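Rho guanine nucleotide exchange factor 12 (Homo sapiens, PDB 1TXD) acts as a guanine nucleotide exchange factor for the GTPase RhoA, through the DH and PH domains that make up this fragment. Local coordinates at residues A[43-54]-A[69-80]. The protein carries 1 engineered substitution. Numbering follows the deposited sequence.
Sequences LKVLDQVFYQRV and FSNLEDILQLHI
L43 and L72 interlock as reciprocal knobs where helix segments 43-54 and 72-80 of the DH helical bundle pack at a slant, running in largely opposing directions (signed crossing angle -138°, axes 10.2 Å apart at closest approach). L43 sits among L72, I75, L76 and H79, a branched apolar chain suited to the hole: its CD1 meets H79 CD2 at 3.8 Å, and its CD2 reaches I75 CD1. L72 answers among L43, L46, D47 and Y51; with its CG anti to the backbone N (chi1 -177°), L72 CD2 comes 3.8 Å from L46 CB. L76 CD2 lies against the carboxylate of D47, whose oxygens are held by Q48 and Q52, the latter through a nearly straight 2.8 Å bond from Q52 NE2 to D47 OD2. At the other end, F69 offers a broad flat face: Y51 CB stands 4.0 Å from the F69 ring centroid, and the Y51 ring turns its edge to that face, planes at 85°. Replacing F69 by alanine would remove the ring, and is likely to leave the Y51 edge without the face it meets and a gap beside F50 CB and V54 CG1. Around this pairing, helix 163-166 covers L46 and F50, helix 143-154 packs on F50 and V54, and helix 112-126 meets I75, while H79 bonds to E36 and Q170.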
loop_
_atom_site.group_PDB
_atom_site.type_symbol
_atom_site.label_atom_id
_atom_site.label_comp_id
_atom_site.label_asym_id
_atom_site.label_seq_id
_atom_site.Cartn_x
_atom_site.Cartn_y
_atom_site.Cartn_z
ATOM N N LEU A 43 0.588 -15.611 -10.119
ATOM C CA LEU A 43 1.221 -15.783 -8.840
ATOM C C LEU A 43 2.240 -16.944 -8.941
ATOM O O LEU A 43 3.323 -16.862 -8.331
ATOM C CB LEU A 43 0.196 -16.012 -7.729
ATOM C CG LEU A 43 -0.624 -14.793 -7.277
ATOM C CD1 LEU A 43 -1.535 -15.170 -6.103
ATOM C CD2 LEU A 43 0.213 -13.627 -6.911
ATOM N N LYS A 44 1.933 -17.971 -9.689
ATOM C CA LYS A 44 2.935 -19.046 -9.928
ATOM C C LYS A 44 4.166 -18.550 -10.725
ATOM O O LYS A 44 5.241 -19.108 -10.529
ATOM C CB LYS A 44 2.338 -20.257 -10.593
ATOM C CG LYS A 44 1.214 -20.943 -9.836
ATOM C CD LYS A 44 0.937 -22.351 -10.438
ATOM C CE LYS A 44 0.133 -23.237 -9.502
ATOM N NZ LYS A 44 -0.726 -24.188 -10.227
ATOM N N VAL A 45 4.033 -17.492 -11.545
ATOM C CA VAL A 45 5.191 -16.830 -12.169
ATOM C C VAL A 45 6.067 -16.163 -11.114
ATOM O O VAL A 45 7.239 -16.453 -11.104
ATOM C CB VAL A 45 4.844 -15.781 -13.295
ATOM C CG1 VAL A 45 6.129 -15.040 -13.826
ATOM C CG2 VAL A 45 4.146 -16.409 -14.417
ATOM N N LEU A 46 5.546 -15.239 -10.272
ATOM C CA LEU A 46 6.332 -14.717 -9.157
ATOM C C LEU A 46 7.047 -15.848 -8.460
ATOM O O LEU A 46 8.255 -15.760 -8.161
ATOM C CB LEU A 46 5.495 -14.066 -8.097
ATOM C CG LEU A 46 5.145 -12.624 -8.502
ATOM C CD1 LEU A 46 4.318 -12.081 -7.451
ATOM C CD2 LEU A 46 6.484 -11.856 -8.608
ATOM N N ASP A 47 6.258 -16.791 -8.044
ATOM C CA ASP A 47 6.806 -17.933 -7.249
ATOM C C ASP A 47 7.850 -18.682 -7.999
ATOM O O ASP A 47 8.901 -19.010 -7.424
ATOM C CB ASP A 47 5.683 -18.865 -6.718
ATOM C CG ASP A 47 6.202 -20.001 -5.914
ATOM O OD1 ASP A 47 6.050 -21.138 -6.401
ATOM O OD2 ASP A 47 6.865 -19.870 -4.856
ATOM N N GLN A 48 7.597 -19.044 -9.234
ATOM C CA GLN A 48 8.468 -20.089 -9.843
ATOM C C GLN A 48 9.686 -19.446 -10.519
ATOM O O GLN A 48 10.807 -19.963 -10.427
ATOM C CB GLN A 48 7.714 -20.981 -10.824
ATOM C CG GLN A 48 6.820 -22.076 -10.162
ATOM C CD GLN A 48 7.596 -23.013 -9.240
ATOM O OE1 GLN A 48 8.430 -23.801 -9.706
ATOM N NE2 GLN A 48 7.312 -22.954 -7.939
ATOM N N VAL A 49 9.472 -18.270 -11.116
ATOM C CA VAL A 49 10.535 -17.627 -11.882
ATOM C C VAL A 49 11.487 -16.864 -10.947
ATOM O O VAL A 49 12.692 -16.924 -11.175
ATOM C CB VAL A 49 9.992 -16.726 -13.009
ATOM C CG1 VAL A 49 11.123 -15.982 -13.705
ATOM C CG2 VAL A 49 9.216 -17.560 -14.009
ATOM N N PHE A 50 10.928 -16.227 -9.888
ATOM C CA PHE A 50 11.637 -15.379 -8.982
ATOM C C PHE A 50 11.940 -16.014 -7.645
ATOM O O PHE A 50 13.106 -16.168 -7.318
ATOM C CB PHE A 50 10.920 -14.003 -8.779
ATOM C CG PHE A 50 10.862 -13.211 -10.021
ATOM C CD1 PHE A 50 11.946 -12.438 -10.430
ATOM C CD2 PHE A 50 9.795 -13.337 -10.882
ATOM C CE1 PHE A 50 11.936 -11.792 -11.638
ATOM C CE2 PHE A 50 9.776 -12.660 -12.097
ATOM C CZ PHE A 50 10.852 -11.885 -12.471
ATOM N N TYR A 51 10.914 -16.323 -6.847
ATOM C CA TYR A 51 11.113 -16.586 -5.449
ATOM C C TYR A 51 11.826 -17.919 -5.298
ATOM O O TYR A 51 12.864 -18.002 -4.636
ATOM C CB TYR A 51 9.797 -16.644 -4.674
ATOM C CG TYR A 51 10.013 -17.146 -3.260
ATOM C CD1 TYR A 51 10.477 -16.315 -2.275
ATOM C CD2 TYR A 51 9.890 -18.502 -2.967
ATOM C CE1 TYR A 51 10.768 -16.801 -0.960
ATOM C CE2 TYR A 51 10.147 -19.010 -1.666
ATOM C CZ TYR A 51 10.557 -18.119 -0.655
ATOM O OH TYR A 51 10.816 -18.607 0.618
ATOM N N GLN A 52 11.290 -18.942 -5.908
ATOM C CA GLN A 52 11.886 -20.302 -5.731
ATOM C C GLN A 52 13.344 -20.307 -6.221
ATOM O O GLN A 52 14.230 -20.703 -5.495
ATOM C CB GLN A 52 11.087 -21.351 -6.449
ATOM C CG GLN A 52 9.696 -21.769 -5.848
ATOM C CD GLN A 52 9.682 -22.122 -4.351
ATOM O OE1 GLN A 52 10.512 -22.963 -3.884
ATOM N NE2 GLN A 52 8.698 -21.585 -3.621
ATOM N N ARG A 53 13.601 -19.832 -7.432
ATOM C CA ARG A 53 14.972 -19.738 -7.977
ATOM C C ARG A 53 15.985 -18.955 -7.111
ATOM O O ARG A 53 17.062 -19.446 -6.822
ATOM C CB ARG A 53 14.944 -19.104 -9.373
ATOM C CG ARG A 53 14.279 -19.963 -10.443
ATOM C CD ARG A 53 15.283 -20.567 -11.417
ATOM N NE ARG A 53 14.648 -21.297 -12.500
ATOM C CZ ARG A 53 15.316 -21.904 -13.486
ATOM N NH1 ARG A 53 16.657 -21.851 -13.540
ATOM N NH2 ARG A 53 14.637 -22.554 -14.438
ATOM N N VAL A 54 15.645 -17.732 -6.703
ATOM C CA VAL A 54 16.559 -16.929 -5.927
ATOM C C VAL A 54 16.843 -17.540 -4.573
ATOM O O VAL A 54 17.927 -17.419 -4.040
ATOM C CB VAL A 54 16.005 -15.485 -5.724
ATOM C CG1 VAL A 54 15.057 -15.407 -4.560
ATOM C CG2 VAL A 54 17.150 -14.533 -5.463
ATOM N N PHE A 69 9.510 -10.583 -0.820
ATOM C CA PHE A 69 8.427 -11.530 -1.109
ATOM C C PHE A 69 7.425 -11.807 -0.012
ATOM O O PHE A 69 6.368 -12.403 -0.270
ATOM C CB PHE A 69 9.074 -12.903 -1.471
ATOM C CG PHE A 69 9.928 -12.852 -2.692
ATOM C CD1 PHE A 69 9.341 -12.619 -3.959
ATOM C CD2 PHE A 69 11.324 -13.062 -2.601
ATOM C CE1 PHE A 69 10.155 -12.534 -5.122
ATOM C CE2 PHE A 69 12.157 -12.975 -3.741
ATOM C CZ PHE A 69 11.576 -12.754 -5.016
ATOM N N SER A 70 7.785 -11.469 1.229
ATOM C CA SER A 70 6.908 -11.589 2.399
ATOM C C SER A 70 6.111 -12.854 2.356
ATOM O O SER A 70 6.665 -14.030 2.356
ATOM C CB SER A 70 6.080 -10.296 2.569
ATOM O OG SER A 70 5.149 -10.073 1.462
ATOM N N ASN A 71 4.806 -12.678 2.316
ATOM C CA ASN A 71 3.854 -13.794 2.415
ATOM C C ASN A 71 3.308 -14.195 1.064
ATOM O O ASN A 71 2.211 -14.651 0.996
ATOM C CB ASN A 71 2.717 -13.478 3.369
ATOM C CG ASN A 71 1.790 -12.445 2.820
ATOM O OD1 ASN A 71 2.185 -11.671 1.974
ATOM N ND2 ASN A 71 0.514 -12.515 3.188
ATOM N N LEU A 72 4.121 -14.069 0.010
ATOM C CA LEU A 72 3.834 -14.671 -1.290
ATOM C C LEU A 72 3.317 -16.147 -1.206
ATOM O O LEU A 72 2.332 -16.506 -1.849
ATOM C CB LEU A 72 5.082 -14.711 -2.231
ATOM C CG LEU A 72 4.754 -15.288 -3.616
ATOM C CD1 LEU A 72 3.638 -14.463 -4.331
ATOM C CD2 LEU A 72 6.025 -15.257 -4.486
ATOM N N GLU A 73 3.950 -16.942 -0.394
ATOM C CA GLU A 73 3.562 -18.372 -0.221
ATOM C C GLU A 73 2.041 -18.477 0.197
ATOM O O GLU A 73 1.297 -19.289 -0.331
ATOM C CB GLU A 73 4.424 -18.974 0.859
ATOM C CG GLU A 73 4.414 -20.488 1.073
ATOM C CD GLU A 73 5.286 -20.879 2.280
ATOM O OE1 GLU A 73 4.832 -21.588 3.208
ATOM O OE2 GLU A 73 6.472 -20.476 2.338
ATOM N N ASP A 74 1.585 -17.597 1.088
ATOM C CA ASP A 74 0.196 -17.704 1.562
ATOM C C ASP A 74 -0.778 -17.089 0.588
ATOM O O ASP A 74 -1.885 -17.552 0.460
ATOM C CB ASP A 74 -0.040 -17.083 2.935
ATOM C CG ASP A 74 0.993 -17.426 3.946
ATOM O OD1 ASP A 74 1.562 -18.621 4.078
ATOM O OD2 ASP A 74 1.245 -16.521 4.746
ATOM N N ILE A 75 -0.421 -16.041 -0.111
ATOM C CA ILE A 75 -1.409 -15.504 -1.069
ATOM C C ILE A 75 -1.500 -16.491 -2.223
ATOM O O ILE A 75 -2.561 -16.730 -2.774
ATOM C CB ILE A 75 -1.184 -14.058 -1.560
ATOM C CG1 ILE A 75 0.221 -13.829 -1.982
ATOM C CG2 ILE A 75 -1.594 -12.957 -0.461
ATOM C CD1 ILE A 75 0.283 -12.775 -3.001
ATOM N N LEU A 76 -0.388 -17.098 -2.563
ATOM C CA LEU A 76 -0.415 -18.203 -3.493
ATOM C C LEU A 76 -1.368 -19.329 -3.107
ATOM O O LEU A 76 -2.211 -19.682 -3.939
ATOM C CB LEU A 76 0.963 -18.741 -3.803
ATOM C CG LEU A 76 1.086 -19.949 -4.727
ATOM C CD1 LEU A 76 0.567 -19.681 -6.141
ATOM C CD2 LEU A 76 2.541 -20.398 -4.796
ATOM N N GLN A 77 -1.176 -19.953 -1.933
ATOM C CA GLN A 77 -2.013 -21.102 -1.482
ATOM C C GLN A 77 -3.494 -20.652 -1.354
ATOM O O GLN A 77 -4.377 -21.361 -1.701
ATOM C CB GLN A 77 -1.506 -21.674 -0.145
ATOM C CG GLN A 77 -0.586 -22.947 -0.207
ATOM C CD GLN A 77 -0.485 -23.604 -1.612
ATOM O OE1 GLN A 77 -1.433 -24.265 -2.064
ATOM N NE2 GLN A 77 0.645 -23.399 -2.293
ATOM N N LEU A 78 -3.734 -19.424 -0.931
ATOM C CA LEU A 78 -5.065 -18.905 -0.817
ATOM C C LEU A 78 -5.843 -18.881 -2.144
ATOM O O LEU A 78 -6.966 -19.432 -2.247
ATOM C CB LEU A 78 -5.011 -17.514 -0.197
ATOM C CG LEU A 78 -6.342 -16.839 0.070
ATOM C CD1 LEU A 78 -6.213 -15.810 1.099
ATOM C CD2 LEU A 78 -6.938 -16.255 -1.186
ATOM N N HIS A 79 -5.210 -18.333 -3.166
ATOM C CA HIS A 79 -5.780 -18.212 -4.507
ATOM C C HIS A 79 -5.837 -19.553 -5.248
ATOM O O HIS A 79 -6.836 -19.812 -5.963
ATOM C CB HIS A 79 -5.057 -17.135 -5.286
ATOM C CG HIS A 79 -5.412 -15.747 -4.851
ATOM N ND1 HIS A 79 -6.592 -15.125 -5.199
ATOM C CD2 HIS A 79 -4.726 -14.847 -4.107
ATOM C CE1 HIS A 79 -6.637 -13.923 -4.663
ATOM N NE2 HIS A 79 -5.502 -13.718 -4.012
ATOM N N ILE A 80 -4.875 -20.443 -5.040
ATOM C CA ILE A 80 -5.070 -21.827 -5.504
ATOM C C ILE A 80 -6.314 -22.504 -4.823
ATOM O O ILE A 80 -7.120 -23.134 -5.515
ATOM C CB ILE A 80 -3.837 -22.670 -5.256
ATOM C CG1 ILE A 80 -2.712 -22.292 -6.206
ATOM C CG2 ILE A 80 -4.133 -24.218 -5.404
ATOM C CD1 ILE A 80 -1.352 -22.805 -5.769
#